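PDB 7MQ5: universal stress protein from Pseudomonas aeruginosa UCBPP-PA14, which is of unknown function but, as a member of the universal stress protein family, probably takes part in the bacterial response to stress. Local coordinates for residues Lys127-Pro131 with Leu236-Val240; Gly135-Val141 with Ala170-Ser176. One frame throughout, in Å; residues are numbered along the deposited sequence.

Contact 1 (Lys127-Pro131 with Leu236-Val240); sequences KTARP and LDAVV
The guanidinium of Arg130 joins the linker between the two halves of this tandem universal stress protein fold to a helix-to-strand turn of the second half. Arg130 NH1 donates to Asp237 O at 2.9 Å (N-H...O angle 140°) and Arg130 NH2 to Ala238 O at 3.0 Å (158°), so consecutive carbonyls receive the two terminal nitrogens. Asp237, the first residue beyond helix 225-236, has positive phi (54/43) and closes that helix with a Schellman motif; Ala238 is then extended (-57/142), and both carbonyls face the arginine. The Asp237 carboxylate (chi1 t) adds a salt bridge, OD1 lying 3.2 Å from Arg130 NH1 but over one face of the guanidinium, a contact of charges without a directed N-H. Val239 CG2 covers the opposite face.

Within residues 127-131 an ST turn shapes the arginine's approach. Thr128 OG1, on a t rotamer, accepts from Arg130 N (3.2 Å) and again from Arg130 NE (3.1 Å), steadying a side chain whose chi1 to chi3 run m, t, m. Neither segment is regular where they meet, and the closest CA pair, Arg130 and Val239, is 6.9 Å apart. Packing centres on Val239 (chi1 p, phi/psi -98/-24), just before strand 240-244. The backbone N atoms of Lys127 and Thr128 both bond to the carboxylate of Asp270, in the same half, whereas Arg26 of the first half binds Arg130 O. Val239 CG2 meets Thr128 CG2 at 4.0 Å, Arg130 O at 3.7 Å and Pro131 O at 3.6 Å.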
# COMPACT_ATOMS: atom_id res chain seq x y z
N LYS A 127 -1.69 0.48 -9.64
CA LYS A 127 -1.91 1.58 -10.60
C LYS A 127 -1.15 1.37 -11.91
O LYS A 127 -1.37 2.18 -12.83
CB LYS A 127 -1.50 2.92 -9.98
CG LYS A 127 -2.22 3.28 -8.69
CD LYS A 127 -1.95 4.69 -8.20
CE LYS A 127 -2.72 5.72 -8.99
NZ LYS A 127 -2.40 7.10 -8.55
N THR A 128 -0.28 0.37 -11.99
CA THR A 128 0.50 0.13 -13.23
C THR A 128 0.36 -1.34 -13.61
O THR A 128 0.14 -2.17 -12.72
CB THR A 128 1.97 0.53 -13.05
OG1 THR A 128 2.64 0.31 -14.30
CG2 THR A 128 2.68 -0.25 -11.96
N ALA A 129 0.48 -1.63 -14.90
CA ALA A 129 0.45 -3.04 -15.37
C ALA A 129 1.87 -3.60 -15.42
O ALA A 129 2.02 -4.80 -15.70
CB ALA A 129 -0.20 -3.12 -16.72
N ARG A 130 2.88 -2.76 -15.17
CA ARG A 130 4.27 -3.27 -15.21
C ARG A 130 4.45 -4.38 -14.18
O ARG A 130 3.95 -4.28 -13.06
CB ARG A 130 5.26 -2.14 -14.92
CG ARG A 130 5.35 -1.10 -16.02
CD ARG A 130 6.30 -0.02 -15.56
NE ARG A 130 5.68 0.86 -14.57
CZ ARG A 130 6.30 1.42 -13.53
NH1 ARG A 130 7.56 1.12 -13.27
NH2 ARG A 130 5.64 2.22 -12.72
N PRO A 131 5.19 -5.46 -14.50
CA PRO A 131 5.45 -6.50 -13.51
C PRO A 131 6.34 -5.96 -12.37
O PRO A 131 7.15 -5.08 -12.59
CB PRO A 131 6.19 -7.59 -14.31
CG PRO A 131 6.79 -6.84 -15.48
CD PRO A 131 5.78 -5.76 -15.81
N LEU A 236 13.05 7.13 -10.65
CA LEU A 236 13.44 5.70 -10.50
C LEU A 236 12.54 4.78 -11.34
O LEU A 236 12.83 3.58 -11.39
CB LEU A 236 13.29 5.29 -9.03
CG LEU A 236 14.25 5.95 -8.04
CD1 LEU A 236 13.88 5.56 -6.61
CD2 LEU A 236 15.69 5.58 -8.34
N ASP A 237 11.46 5.32 -11.91
CA ASP A 237 10.44 4.47 -12.58
C ASP A 237 10.00 3.40 -11.56
O ASP A 237 9.84 2.22 -11.94
CB ASP A 237 10.96 3.86 -13.89
CG ASP A 237 9.87 3.35 -14.81
OD1 ASP A 237 8.70 3.76 -14.65
OD2 ASP A 237 10.20 2.55 -15.71
N ALA A 238 9.78 3.80 -10.30
CA ALA A 238 9.39 2.82 -9.25
C ALA A 238 8.11 2.10 -9.68
O ALA A 238 7.18 2.75 -10.21
CB ALA A 238 9.19 3.53 -7.94
N VAL A 239 8.03 0.81 -9.37
CA VAL A 239 6.83 -0.00 -9.69
C VAL A 239 5.92 -0.10 -8.46
O VAL A 239 4.70 -0.29 -8.64
CB VAL A 239 7.25 -1.36 -10.27
CG1 VAL A 239 7.93 -2.26 -9.25
CG2 VAL A 239 6.07 -2.05 -10.94
N VAL A 240 6.48 0.06 -7.26
CA VAL A 240 5.69 0.10 -6.00
C VAL A 240 6.27 1.22 -5.14
O VAL A 240 7.50 1.30 -5.03
CB VAL A 240 5.75 -1.21 -5.19
CG1 VAL A 240 4.98 -1.09 -3.88
CG2 VAL A 240 5.28 -2.40 -5.99

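Contact 2 (Gly135-Val141 with Ala170-Ser176); sequences GKILAAV and ATLHVIS
Strand 136-141 and residues 171-176 of strand 171-178, two parallel strands of a beta-alpha-beta unit, run in direct register, Lys136 beside Thr171 through Val141 beside Ser176, with CA separations of 4.7-5.1 Å. Their axes approach to 4.6 Å and cross at -27°. Gly135 O opens the ladder by accepting from Thr171 N (3.0 Å). Lys136 carries its CG to 3.6 Å from His173 NE2, which is itself hydrogen-bonded to Thr171 OG1 (2.8 Å). Ile137 bonds twice, N to Thr171 O (2.8 Å) and O to His173 N (2.9 Å), while its CG1 packs on Ala170 CB at 3.8 Å. Leu138 (chi1 t, chi2 p) shares a face with His173 and brings CD1 to 3.8 Å from Ile175 CG2. Ala139 repeats the alternation, N to His173 O and O to Ile175 N, both 2.9 Å. Ala140 CB touches Ile175 CG2 at 4.0 Å. Val141 N ends the ladder on Ile175 O (3.0 Å), its CG2 3.7 Å from Val174 CG1. The crossover helix 148-167 covers the face of Ile137, Ala139 and Val141; helix 225-236 covers that of Leu138, Ala140 and Ile175, and strands 240-244 and 218-222 flank the pair.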
# COMPACT_ATOMS: atom_id res chain seq x y z
N GLY A 135 11.93 -4.88 -10.68
CA GLY A 135 11.74 -3.42 -10.68
C GLY A 135 12.38 -2.72 -9.49
O GLY A 135 13.27 -3.30 -8.83
N LYS A 136 11.93 -1.50 -9.22
CA LYS A 136 12.42 -0.69 -8.08
C LYS A 136 11.26 -0.42 -7.12
O LYS A 136 10.17 -0.01 -7.57
CB LYS A 136 13.07 0.60 -8.58
CG LYS A 136 14.29 0.35 -9.46
CD LYS A 136 15.05 1.59 -9.81
CE LYS A 136 16.23 1.31 -10.72
NZ LYS A 136 16.89 2.55 -11.18
N ILE A 137 11.51 -0.66 -5.84
CA ILE A 137 10.53 -0.45 -4.75
C ILE A 137 10.98 0.79 -3.98
O ILE A 137 12.14 0.84 -3.57
CB ILE A 137 10.49 -1.68 -3.82
CG1 ILE A 137 10.43 -3.00 -4.60
CG2 ILE A 137 9.37 -1.55 -2.79
CD1 ILE A 137 9.29 -3.11 -5.59
N LEU A 138 10.07 1.74 -3.79
CA LEU A 138 10.40 3.00 -3.11
C LEU A 138 9.65 3.09 -1.78
O LEU A 138 8.44 2.95 -1.77
CB LEU A 138 10.01 4.18 -4.01
CG LEU A 138 10.29 5.56 -3.43
CD1 LEU A 138 11.78 5.77 -3.17
CD2 LEU A 138 9.75 6.61 -4.37
N ALA A 139 10.39 3.31 -0.70
CA ALA A 139 9.80 3.54 0.64
C ALA A 139 9.86 5.04 0.94
O ALA A 139 10.94 5.62 0.77
CB ALA A 139 10.55 2.75 1.68
N ALA A 140 8.77 5.64 1.41
CA ALA A 140 8.74 7.08 1.75
C ALA A 140 8.73 7.23 3.28
O ALA A 140 7.82 6.73 3.93
CB ALA A 140 7.54 7.75 1.14
N VAL A 141 9.73 7.92 3.81
CA VAL A 141 9.84 8.19 5.27
C VAL A 141 10.24 9.66 5.48
O VAL A 141 10.37 10.42 4.49
CB VAL A 141 10.86 7.23 5.90
CG1 VAL A 141 10.47 5.77 5.71
CG2 VAL A 141 12.26 7.50 5.36
N ALA A 170 13.63 -7.45 -6.68
CA ALA A 170 13.65 -6.02 -7.05
C ALA A 170 14.65 -5.30 -6.14
O ALA A 170 15.16 -5.93 -5.18
CB ALA A 170 12.25 -5.45 -6.90
N THR A 171 14.93 -4.04 -6.44
CA THR A 171 15.85 -3.26 -5.58
C THR A 171 15.03 -2.28 -4.75
O THR A 171 13.97 -1.83 -5.19
CB THR A 171 16.94 -2.59 -6.41
OG1 THR A 171 16.35 -1.81 -7.45
CG2 THR A 171 17.88 -3.59 -7.04
N LEU A 172 15.53 -2.00 -3.56
CA LEU A 172 14.88 -1.11 -2.57
C LEU A 172 15.56 0.26 -2.55
O LEU A 172 16.80 0.33 -2.51
CB LEU A 172 14.95 -1.80 -1.21
CG LEU A 172 14.41 -1.00 -0.03
CD1 LEU A 172 12.93 -0.73 -0.20
CD2 LEU A 172 14.69 -1.73 1.28
N HIS A 173 14.75 1.31 -2.52
CA HIS A 173 15.16 2.73 -2.51
C HIS A 173 14.33 3.44 -1.44
O HIS A 173 13.19 3.02 -1.20
CB HIS A 173 15.01 3.31 -3.93
CG HIS A 173 15.62 2.43 -4.99
ND1 HIS A 173 16.86 2.66 -5.56
CD2 HIS A 173 15.17 1.27 -5.54
CE1 HIS A 173 17.14 1.71 -6.42
NE2 HIS A 173 16.12 0.83 -6.42
N VAL A 174 14.88 4.50 -0.86
CA VAL A 174 14.16 5.28 0.18
C VAL A 174 14.19 6.76 -0.17
O VAL A 174 15.24 7.26 -0.56
CB VAL A 174 14.80 5.05 1.56
CG1 VAL A 174 14.10 5.85 2.65
CG2 VAL A 174 14.84 3.58 1.93
N ILE A 175 13.04 7.43 -0.04
CA ILE A 175 12.96 8.91 -0.20
C ILE A 175 12.59 9.49 1.17
O ILE A 175 11.59 9.05 1.78
CB ILE A 175 11.99 9.37 -1.31
CG1 ILE A 175 11.86 10.90 -1.40
CG2 ILE A 175 10.63 8.72 -1.15
CD1 ILE A 175 13.14 11.64 -1.64
N SER A 176 13.44 10.39 1.64
CA SER A 176 13.18 11.16 2.88
C SER A 176 13.01 12.61 2.47
O SER A 176 13.97 13.19 1.95
CB SER A 176 14.29 11.01 3.89
OG SER A 176 14.00 11.74 5.07

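Overall arrangement
Centred 12 Å apart, the two contacts meet along the edge that strand 136-141 shares with the start of strand 240-244. Val239 N lies 2.9 Å from Lys136 O and Val240 O 2.9 Å from Leu138 N, probable hydrogen bonds that carry the parallel sheet of contact 2 directly into contact 1. Helix 225-236 also serves both: it ends at contact 1, while Leu236 CD1 packs 3.7 Å from His173 CB. Along the chain, residues 127-131 come first, then both strands of contact 2, then 236-240. Contact 2 thus pairs the central strand of the second alpha/beta half with its neighbour, and contact 1 fastens the incoming linker to the turn between helix 225-236 and strand 240-244.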